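Local coordinates for major capsid protein (PDB 4P25), which forms the norovirus capsid and, through its protruding P domain, binds fucosylated histo-blood group glycans such as Lewis Y, probably during attachment to host cells, at residues V64-G69 / D154-L159; D108-T113 / M125-V130. All blocks are in the same frame, centred on the assembly; numbering follows the deposited sequence.

How the contacts relate
Both contacts lie in one six-stranded antiparallel sheet, their centres about 9 Å apart. Contact 1 pairs strand 66-73 with strand 154-163, and contact 2 pairs strand 108-115 with strand 125-130. Because 154-163 and 108-115 are themselves neighbours, the four strands run consecutively across the sheet, with 125-130 outermost within this chain at that side. Along the chain, the hairpin of contact 2 is nested inside the long excursion closed by contact 1. The two contacts meet directly: Ser112 N lies 2.9 Å from Thr158 O, and the side chains of Gln155 and Thr113 probably share a hydrogen bond. The arrangement illustrates how an interior strand pair, distant in sequence, can be continuous with the hairpin that forms part of a glycan pocket.

Contact 1. Residues V64-G69 / D154-L159; sequences VARIRG and DQLGTL
Leu156 is wedged between the side chains of Arg66 and Arg68, which rise from the opposing strand on the same face of the sheet. Its CD1 methyl packs 3.9 Å from Arg68 CB and also lies over one face of the Arg66 guanidinium, offset toward the rim. Arg68 forms the salt bridge of the contact. Its CG is anti to the backbone N (chi1 -173°), and the chain runs extended to present its side to Asp154. Arg68 NE meets Asp154 OD1 at 3.0 Å and Arg68 NH2 meets Asp154 OD2 at 2.7 Å, both on the syn side of the carboxylate. With the two planes only 25° apart, this two-nitrogen salt bridge fixes the rotation of both groups; Arg68 NH1 is taken by Leu85 O.

Arg66 instead bends at chi3 (73°), where NE makes a weak hydrogen bond of 3.1 Å to Thr158 OG1. A water joins Arg66 NH2 to the same hydroxyl, while NH1 reaches back to Ser62 O, so each nitrogen has a polar partner. On the reverse face, Ile67 packs against Val111, Leu80 and Leu82. Between the two faces, Ile67 and Gly157 exchange two backbone bonds, as do Gly69 and Gln155, with Leu159 N to Ala65 O at the far end. Alternating hydrogen-bonded and non-hydrogen-bonded pairs make this a regular antiparallel strand pair, joining interior strands of a sheet consistent with the P2 subdomain of the norovirus P domain.

Contact 2. Residues D108-T113 / M125-V130; sequences DWHVST and MSRLDV. With FUC (alpha-L-fucopyranose), chain E; GAL (beta-D-galactopyranose), chain B.
His110 NE2 and Asp108 OD2 both bond the O3 hydroxyl of a bound galactose, while Asp129, across the strands, meets the edge of the His110 ring. The hydroxyl donates to Asp108 OD2 at 2.7 Å and accepts from His110 NE2 at 3.1 Å, so two residues of one strand grip a single oxygen. On the other strand, Arg127 holds Asp129 side-on: Arg127 NE to Asp129 OD1 at 2.8 Å and Arg127 NH2 to Asp129 OD2 at 3.1 Å. The bend of Arg127 at chi3 (70°) directs NE to that carboxylate. Asp129 OD1 in turn lies 2.9 Å from His110 CD2, near the ring plane, the ring and carboxylate being turned 68° apart. Fucose, joined to galactose through O2, brings its O3 to the edge of the Arg127 guanidinium. Trp161 stacks on the His110 ring, and Lys131 forms a salt bridge with Asp108.

Behind this polar face, paired backbone bonds link Trp109 with Val130, Val111 with Leu128 and Thr113 with Ser126. The opposite face is largely apolar: Thr113 CG2 meets Leu128 CD1 at 3.8 Å, their side chains crossing at about a right angle, and Trp109 CB lies beside Val130 CB. At the loop end of the hairpin, Met125 curls its CE methyl to 3.3 Å from Ser112 OG. The whole is an antiparallel beta hairpin that contributes four residues to the histo-blood group glycan pocket, three of them from one face.

Contact 1. Residues V64-G69 / D154-L159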
ATOM      1  N   VAL A  64      -4.947   4.264   0.322  1.00  7.88           N
ATOM      2  CA  VAL A  64      -5.790   4.331  -0.881  1.00  6.76           C
ATOM      3  C   VAL A  64      -7.118   3.578  -0.746  1.00  6.62           C
ATOM      4  O   VAL A  64      -7.140   2.376  -0.448  1.00  7.86           O
ATOM      5  CB  VAL A  64      -5.010   3.784  -2.094  1.00  6.23           C
ATOM      6  CG1 VAL A  64      -5.926   3.585  -3.310  1.00  8.79           C
ATOM      7  CG2 VAL A  64      -3.827   4.704  -2.424  1.00  8.13           C
ATOM      8  N   ALA A  65      -8.218   4.294  -0.966  1.00  7.34           N
ATOM      9  CA  ALA A  65      -9.582   3.729  -0.919  1.00  7.53           C
ATOM     10  C   ALA A  65      -9.919   3.109   0.433  1.00  6.56           C
ATOM     11  O   ALA A  65     -10.422   1.982   0.511  1.00  7.24           O
ATOM     12  CB  ALA A  65      -9.814   2.724  -2.054  1.00  7.45           C
ATOM     13  N   ARG A  66      -9.646   3.857   1.495  1.00  8.50           N
ATOM     14  CA  ARG A  66      -9.967   3.415   2.840  1.00  9.20           C
ATOM     15  C   ARG A  66     -10.918   4.401   3.490  1.00  7.71           C
ATOM     16  O   ARG A  66     -11.027   5.550   3.053  1.00  8.07           O
ATOM     17  CB  ARG A  66      -8.695   3.243   3.664  1.00 10.04           C
ATOM     18  CG  ARG A  66      -7.727   2.268   3.008  1.00 16.41           C
ATOM     19  CD  ARG A  66      -6.575   1.961   3.908  1.00 21.48           C
ATOM     20  NE  ARG A  66      -6.979   1.090   5.002  1.00 19.30           N
ATOM     21  CZ  ARG A  66      -6.251   0.876   6.091  1.00 26.94           C
ATOM     22  NH1 ARG A  66      -5.078   1.485   6.238  1.00 16.08           N
ATOM     23  NH2 ARG A  66      -6.700   0.066   7.039  1.00 22.31           N
ATOM     24  N   ILE A  67     -11.636   3.924   4.504  1.00  6.55           N
ATOM     25  CA  ILE A  67     -12.646   4.714   5.195  1.00  7.10           C
ATOM     26  C   ILE A  67     -12.522   4.479   6.691  1.00  8.33           C
ATOM     27  O   ILE A  67     -12.278   3.351   7.137  1.00  9.05           O
ATOM     28  CB  ILE A  67     -14.074   4.322   4.748  1.00  8.16           C
ATOM     29  CG1 ILE A  67     -14.268   4.575   3.250  1.00  8.23           C
ATOM     30  CG2 ILE A  67     -15.125   5.103   5.531  1.00 11.13           C
ATOM     31  CD1 ILE A  67     -15.616   4.128   2.726  1.00 10.02           C
ATOM     32  N   ARG A  68     -12.672   5.545   7.466  1.00  7.06           N
ATOM     33  CA  ARG A  68     -12.734   5.416   8.915  1.00  7.32           C
ATOM     34  C   ARG A  68     -13.836   6.318   9.442  1.00  6.75           C
ATOM     35  O   ARG A  68     -14.043   7.422   8.939  1.00  8.86           O
ATOM     36  CB  ARG A  68     -11.392   5.770   9.563  1.00  8.48           C
ATOM     37  CG  ARG A  68     -11.355   5.483  11.061  1.00  8.26           C
ATOM     38  CD  ARG A  68      -9.957   5.657  11.622  1.00  9.11           C
ATOM     39  NE  ARG A  68      -9.903   5.389  13.061  1.00 10.30           N
ATOM     40  CZ  ARG A  68      -8.775   5.200  13.742  1.00 10.85           C
ATOM     41  NH1 ARG A  68      -7.599   5.232  13.115  1.00 10.89           N
ATOM     42  NH2 ARG A  68      -8.815   4.964  15.047  1.00 13.12           N
ATOM     43  N   GLY A  69     -14.549   5.842  10.452  1.00  7.15           N
ATOM     44  CA  GLY A  69     -15.593   6.652  11.049  1.00  9.56           C
ATOM     45  C   GLY A  69     -16.234   6.001  12.249  1.00  9.86           C
ATOM     46  O   GLY A  69     -15.963   4.847  12.585  1.00 11.30           O
ATOM     47  N   ASP A 154     -15.679   2.973  16.559  1.00 12.19           N
ATOM     48  CA  ASP A 154     -14.679   3.451  15.610  1.00 10.62           C
ATOM     49  C   ASP A 154     -14.298   2.329  14.644  1.00 11.38           C
ATOM     50  O   ASP A 154     -13.603   1.386  15.023  1.00 14.40           O
ATOM     51  CB  ASP A 154     -13.472   3.933  16.424  1.00 11.98           C
ATOM     52  CG  ASP A 154     -12.352   4.532  15.576  1.00 14.05           C
ATOM     53  OD1 ASP A 154     -12.500   4.698  14.345  1.00 14.85           O
ATOM     54  OD2 ASP A 154     -11.302   4.850  16.183  1.00 18.08           O
ATOM     55  N   GLN A 155     -14.757   2.440  13.398  1.00  9.50           N
ATOM     56  CA  GLN A 155     -14.513   1.418  12.382  1.00  8.82           C
ATOM     57  C   GLN A 155     -13.527   1.913  11.336  1.00  8.83           C
ATOM     58  O   GLN A 155     -13.670   3.021  10.811  1.00 10.04           O
ATOM     59  CB  GLN A 155     -15.821   1.027  11.683  1.00 10.72           C
ATOM     60  CG  GLN A 155     -16.854   0.348  12.573  1.00 10.79           C
ATOM     61  CD  GLN A 155     -16.520  -1.106  12.896  1.00 11.07           C
ATOM     62  OE1 GLN A 155     -16.062  -1.864  12.037  1.00 11.04           O
ATOM     63  NE2 GLN A 155     -16.756  -1.498  14.143  1.00 13.24           N
ATOM     64  N   LEU A 156     -12.524   1.091  11.035  1.00  8.62           N
ATOM     65  CA  LEU A 156     -11.530   1.416  10.023  1.00  7.67           C
ATOM     66  C   LEU A 156     -11.476   0.295   9.014  1.00  7.88           C
ATOM     67  O   LEU A 156     -11.417  -0.879   9.377  1.00 10.74           O
ATOM     68  CB  LEU A 156     -10.151   1.603  10.664  1.00  8.66           C
ATOM     69  CG  LEU A 156      -8.919   1.655   9.753  1.00  9.50           C
ATOM     70  CD1 LEU A 156      -8.967   2.851   8.819  1.00  8.84           C
ATOM     71  CD2 LEU A 156      -7.659   1.694  10.605  1.00 10.91           C
ATOM     72  N   GLY A 157     -11.502   0.655   7.737  1.00 10.17           N
ATOM     73  CA  GLY A 157     -11.514  -0.372   6.716  1.00 16.59           C
ATOM     74  C   GLY A 157     -11.127   0.041   5.317  1.00  9.07           C
ATOM     75  O   GLY A 157     -10.720   1.177   5.059  1.00  9.07           O
ATOM     76  N   THR A 158     -11.266  -0.921   4.416  1.00  7.41           N
ATOM     77  CA  THR A 158     -10.796  -0.802   3.046  1.00  8.64           C
ATOM     78  C   THR A 158     -11.886  -1.244   2.079  1.00  9.68           C
ATOM     79  O   THR A 158     -12.601  -2.213   2.343  1.00 11.96           O
ATOM     80  CB  THR A 158      -9.544  -1.680   2.853  1.00 11.12           C
ATOM     81  OG1 THR A 158      -8.529  -1.272   3.783  1.00 12.21           O
ATOM     82  CG2 THR A 158      -9.000  -1.569   1.438  1.00 11.51           C
ATOM     83  N   LEU A 159     -12.023  -0.529   0.967  1.00  8.16           N
ATOM     84  CA  LEU A 159     -12.928  -0.950  -0.102  1.00 10.02           C
ATOM     85  C   LEU A 159     -12.562  -2.355  -0.564  1.00  9.36           C
ATOM     86  O   LEU A 159     -11.426  -2.598  -0.978  1.00  9.60           O
ATOM     87  CB  LEU A 159     -12.838   0.024  -1.280  1.00  9.44           C
ATOM     88  CG  LEU A 159     -13.797  -0.240  -2.445  1.00  9.13           C
ATOM     89  CD1 LEU A 159     -15.239  -0.071  -1.993  1.00 10.40           C
ATOM     90  CD2 LEU A 159     -13.478   0.681  -3.613  1.00 10.78           C
TER
HETATM   91  O   HOH W   1      -8.471  -2.355   6.259  1.00 22.07           O

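Contact 2. Residues D108-T113 / M125-V130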
ATOM      1  N   ASP A 108     -22.425   0.778  -5.892  1.00 10.89           N
ATOM      2  CA  ASP A 108     -22.388   0.388  -4.494  1.00 10.19           C
ATOM      3  C   ASP A 108     -20.963   0.025  -4.101  1.00  9.21           C
ATOM      4  O   ASP A 108     -20.214  -0.557  -4.893  1.00 10.35           O
ATOM      5  CB  ASP A 108     -23.298  -0.811  -4.240  1.00  9.54           C
ATOM      6  CG  ASP A 108     -24.751  -0.422  -4.033  1.00 12.36           C
ATOM      7  OD1 ASP A 108     -25.169   0.681  -4.452  1.00 14.98           O
ATOM      8  OD2 ASP A 108     -25.483  -1.253  -3.456  1.00 14.16           O
ATOM      9  N   TRP A 109     -20.592   0.379  -2.877  1.00  9.43           N
ATOM     10  CA  TRP A 109     -19.327  -0.038  -2.299  1.00  9.02           C
ATOM     11  C   TRP A 109     -19.563  -1.095  -1.240  1.00  9.99           C
ATOM     12  O   TRP A 109     -20.593  -1.097  -0.571  1.00  9.70           O
ATOM     13  CB  TRP A 109     -18.612   1.141  -1.641  1.00  9.03           C
ATOM     14  CG  TRP A 109     -18.164   2.200  -2.581  1.00  9.32           C
ATOM     15  CD1 TRP A 109     -18.131   2.141  -3.945  1.00  9.24           C
ATOM     16  CD2 TRP A 109     -17.670   3.491  -2.221  1.00  8.78           C
ATOM     17  NE1 TRP A 109     -17.646   3.327  -4.455  1.00  8.24           N
ATOM     18  CE2 TRP A 109     -17.358   4.172  -3.413  1.00 10.62           C
ATOM     19  CE3 TRP A 109     -17.464   4.142  -0.998  1.00  8.90           C
ATOM     20  CZ2 TRP A 109     -16.848   5.472  -3.421  1.00 12.76           C
ATOM     21  CZ3 TRP A 109     -16.960   5.431  -1.004  1.00  9.30           C
ATOM     22  CH2 TRP A 109     -16.662   6.085  -2.206  1.00  9.67           C
ATOM     23  N   HIS A 110     -18.593  -1.985  -1.084  1.00  7.98           N
ATOM     24  CA  HIS A 110     -18.619  -2.964  -0.017  1.00  8.46           C
ATOM     25  C   HIS A 110     -17.274  -2.889   0.676  1.00 10.70           C
ATOM     26  O   HIS A 110     -16.241  -3.230   0.100  1.00 10.52           O
ATOM     27  CB  HIS A 110     -18.927  -4.337  -0.600  1.00 10.87           C
ATOM     28  CG  HIS A 110     -20.168  -4.338  -1.436  1.00 10.53           C
ATOM     29  ND1 HIS A 110     -20.139  -4.250  -2.812  1.00  9.35           N
ATOM     30  CD2 HIS A 110     -21.473  -4.485  -1.097  1.00 12.85           C
ATOM     31  CE1 HIS A 110     -21.373  -4.311  -3.281  1.00 12.41           C
ATOM     32  NE2 HIS A 110     -22.200  -4.454  -2.261  1.00 12.67           N
ATOM     33  N   VAL A 111     -17.302  -2.390   1.909  1.00  8.63           N
ATOM     34  CA  VAL A 111     -16.104  -1.946   2.609  1.00  9.27           C
ATOM     35  C   VAL A 111     -15.905  -2.815   3.831  1.00  9.17           C
ATOM     36  O   VAL A 111     -16.806  -2.936   4.665  1.00  8.75           O
ATOM     37  CB  VAL A 111     -16.271  -0.478   3.065  1.00  8.50           C
ATOM     38  CG1 VAL A 111     -14.988   0.040   3.706  1.00 11.48           C
ATOM     39  CG2 VAL A 111     -16.686   0.411   1.889  1.00 11.31           C
ATOM     40  N   SER A 112     -14.733  -3.433   3.943  1.00  9.20           N
ATOM     41  CA  SER A 112     -14.470  -4.337   5.064  1.00  8.75           C
ATOM     42  C   SER A 112     -13.754  -3.619   6.195  1.00  7.25           C
ATOM     43  O   SER A 112     -12.613  -3.173   6.034  1.00 10.18           O
ATOM     44  CB  SER A 112     -13.652  -5.536   4.608  1.00 10.36           C
ATOM     45  OG  SER A 112     -13.548  -6.476   5.664  1.00 13.09           O
ATOM     46  N   THR A 113     -14.424  -3.511   7.341  1.00  8.94           N
ATOM     47  CA  THR A 113     -13.877  -2.754   8.469  1.00  9.03           C
ATOM     48  C   THR A 113     -13.704  -3.579   9.745  1.00  8.79           C
ATOM     49  O   THR A 113     -14.351  -4.616   9.932  1.00  9.01           O
ATOM     50  CB  THR A 113     -14.757  -1.536   8.808  1.00  9.73           C
ATOM     51  OG1 THR A 113     -16.030  -1.976   9.290  1.00 11.76           O
ATOM     52  CG2 THR A 113     -14.969  -0.671   7.587  1.00 11.04           C
ATOM     53  N   MET A 125     -14.569  -8.572  11.733  1.00  9.03           N
ATOM     54  CA  MET A 125     -14.836  -7.821  10.510  1.00  8.27           C
ATOM     55  C   MET A 125     -16.318  -7.544  10.305  1.00  7.70           C
ATOM     56  O   MET A 125     -17.168  -8.385  10.597  1.00 11.18           O
ATOM     57  CB  MET A 125     -14.291  -8.564   9.281  1.00  9.51           C
ATOM     58  CG  MET A 125     -12.857  -9.055   9.407  1.00  9.60           C
ATOM     59  SD  MET A 125     -11.667  -7.769   9.853  1.00 12.19           S
ATOM     60  CE  MET A 125     -11.807  -6.670   8.445  1.00 13.07           C
ATOM     61  N   SER A 126     -16.611  -6.355   9.798  1.00  9.47           N
ATOM     62  CA  SER A 126     -17.951  -6.022   9.327  1.00 10.15           C
ATOM     63  C   SER A 126     -17.831  -5.587   7.875  1.00  9.98           C
ATOM     64  O   SER A 126     -16.882  -4.889   7.504  1.00 12.73           O
ATOM     65  CB  SER A 126     -18.544  -4.880  10.157  1.00 11.08           C
ATOM     66  OG  SER A 126     -18.655  -5.237  11.523  1.00 10.84           O
ATOM     67  N   ARG A 127     -18.776  -6.003   7.040  1.00 11.28           N
ATOM     68  CA  ARG A 127     -18.825  -5.496   5.679  1.00  8.49           C
ATOM     69  C   ARG A 127     -19.898  -4.419   5.613  1.00  8.90           C
ATOM     70  O   ARG A 127     -21.084  -4.686   5.865  1.00 11.32           O
ATOM     71  CB  ARG A 127     -19.095  -6.615   4.667  1.00  9.46           C
ATOM     72  CG  ARG A 127     -18.736  -6.227   3.226  1.00  9.71           C
ATOM     73  CD  ARG A 127     -19.260  -7.244   2.214  1.00 10.84           C
ATOM     74  NE  ARG A 127     -20.716  -7.183   2.122  1.00  8.86           N
ATOM     75  CZ  ARG A 127     -21.501  -8.187   1.731  1.00  9.18           C
ATOM     76  NH1 ARG A 127     -20.986  -9.363   1.382  1.00 12.81           N
ATOM     77  NH2 ARG A 127     -22.814  -8.014   1.700  1.00 14.97           N
ATOM     78  N   LEU A 128     -19.470  -3.194   5.315  1.00  8.76           N
ATOM     79  CA  LEU A 128     -20.388  -2.070   5.180  1.00  8.10           C
ATOM     80  C   LEU A 128     -20.797  -1.928   3.725  1.00  9.24           C
ATOM     81  O   LEU A 128     -19.950  -1.743   2.845  1.00  9.13           O
ATOM     82  CB  LEU A 128     -19.740  -0.779   5.673  1.00  9.34           C
ATOM     83  CG  LEU A 128     -19.030  -0.878   7.032  1.00  9.79           C
ATOM     84  CD1 LEU A 128     -18.545   0.490   7.483  1.00 11.49           C
ATOM     85  CD2 LEU A 128     -19.930  -1.518   8.095  1.00 12.76           C
ATOM     86  N   ASP A 129     -22.096  -2.037   3.478  1.00  8.57           N
ATOM     87  CA  ASP A 129     -22.632  -1.941   2.134  1.00  9.71           C
ATOM     88  C   ASP A 129     -23.187  -0.530   1.931  1.00 11.01           C
ATOM     89  O   ASP A 129     -24.165  -0.123   2.561  1.00 10.17           O
ATOM     90  CB  ASP A 129     -23.671  -3.045   1.921  1.00  9.33           C
ATOM     91  CG  ASP A 129     -23.092  -4.434   2.196  1.00 12.60           C
ATOM     92  OD1 ASP A 129     -21.936  -4.686   1.780  1.00 11.30           O
ATOM     93  OD2 ASP A 129     -23.766  -5.261   2.847  1.00 12.41           O
ATOM     94  N   VAL A 130     -22.518   0.221   1.061  1.00  9.31           N
ATOM     95  CA  VAL A 130     -22.748   1.656   0.932  1.00  8.78           C
ATOM     96  C   VAL A 130     -23.284   2.012  -0.444  1.00  9.16           C
ATOM     97  O   VAL A 130     -22.684   1.647  -1.464  1.00 11.93           O
ATOM     98  CB  VAL A 130     -21.433   2.434   1.146  1.00 11.29           C
ATOM     99  CG1 VAL A 130     -21.661   3.933   1.009  1.00 11.45           C
ATOM    100  CG2 VAL A 130     -20.826   2.093   2.503  1.00 11.56           C
TER
HETATM  101  C1  FUC E   3     -24.718  -6.887  -2.504  1.00 13.55           C
HETATM  102  C2  FUC E   3     -24.493  -7.086  -1.014  1.00 17.48           C
HETATM  103  C3  FUC E   3     -25.476  -8.118  -0.486  1.00 18.75           C
HETATM  104  C4  FUC E   3     -25.364  -9.392  -1.307  1.00 22.90           C
HETATM  105  C5  FUC E   3     -25.541  -9.064  -2.781  1.00 21.28           C
HETATM  106  C6  FUC E   3     -25.420 -10.345  -3.607  1.00 27.52           C
HETATM  107  O2  FUC E   3     -24.691  -5.842  -0.328  1.00 19.91           O
HETATM  108  O3  FUC E   3     -25.176  -8.406   0.888  1.00 25.05           O
HETATM  109  O4  FUC E   3     -24.073  -9.984  -1.100  1.00 38.73           O
HETATM  110  O5  FUC E   3     -24.528  -8.133  -3.188  1.00 17.63           O
HETATM  111  C1  GAL B   2     -27.443  -6.438  -4.702  1.00 11.19           C
HETATM  112  C2  GAL B   2     -26.169  -5.910  -4.065  1.00 10.86           C
HETATM  113  C3  GAL B   2     -26.210  -4.391  -4.030  1.00 15.28           C
HETATM  114  C4  GAL B   2     -26.472  -3.859  -5.430  1.00 11.94           C
HETATM  115  C5  GAL B   2     -27.729  -4.501  -5.991  1.00 15.30           C
HETATM  116  C6  GAL B   2     -27.987  -3.971  -7.403  1.00 19.27           C
HETATM  117  O2  GAL B   2     -26.056  -6.417  -2.727  1.00 15.65           O
HETATM  118  O3  GAL B   2     -24.954  -3.887  -3.553  1.00 13.76           O
HETATM  119  O4  GAL B   2     -25.355  -4.170  -6.277  1.00 14.09           O
HETATM  120  O5  GAL B   2     -27.559  -5.925  -6.038  1.00 14.60           O
HETATM  121  O6  GAL B   2     -29.322  -4.297  -7.799  1.00 23.42           O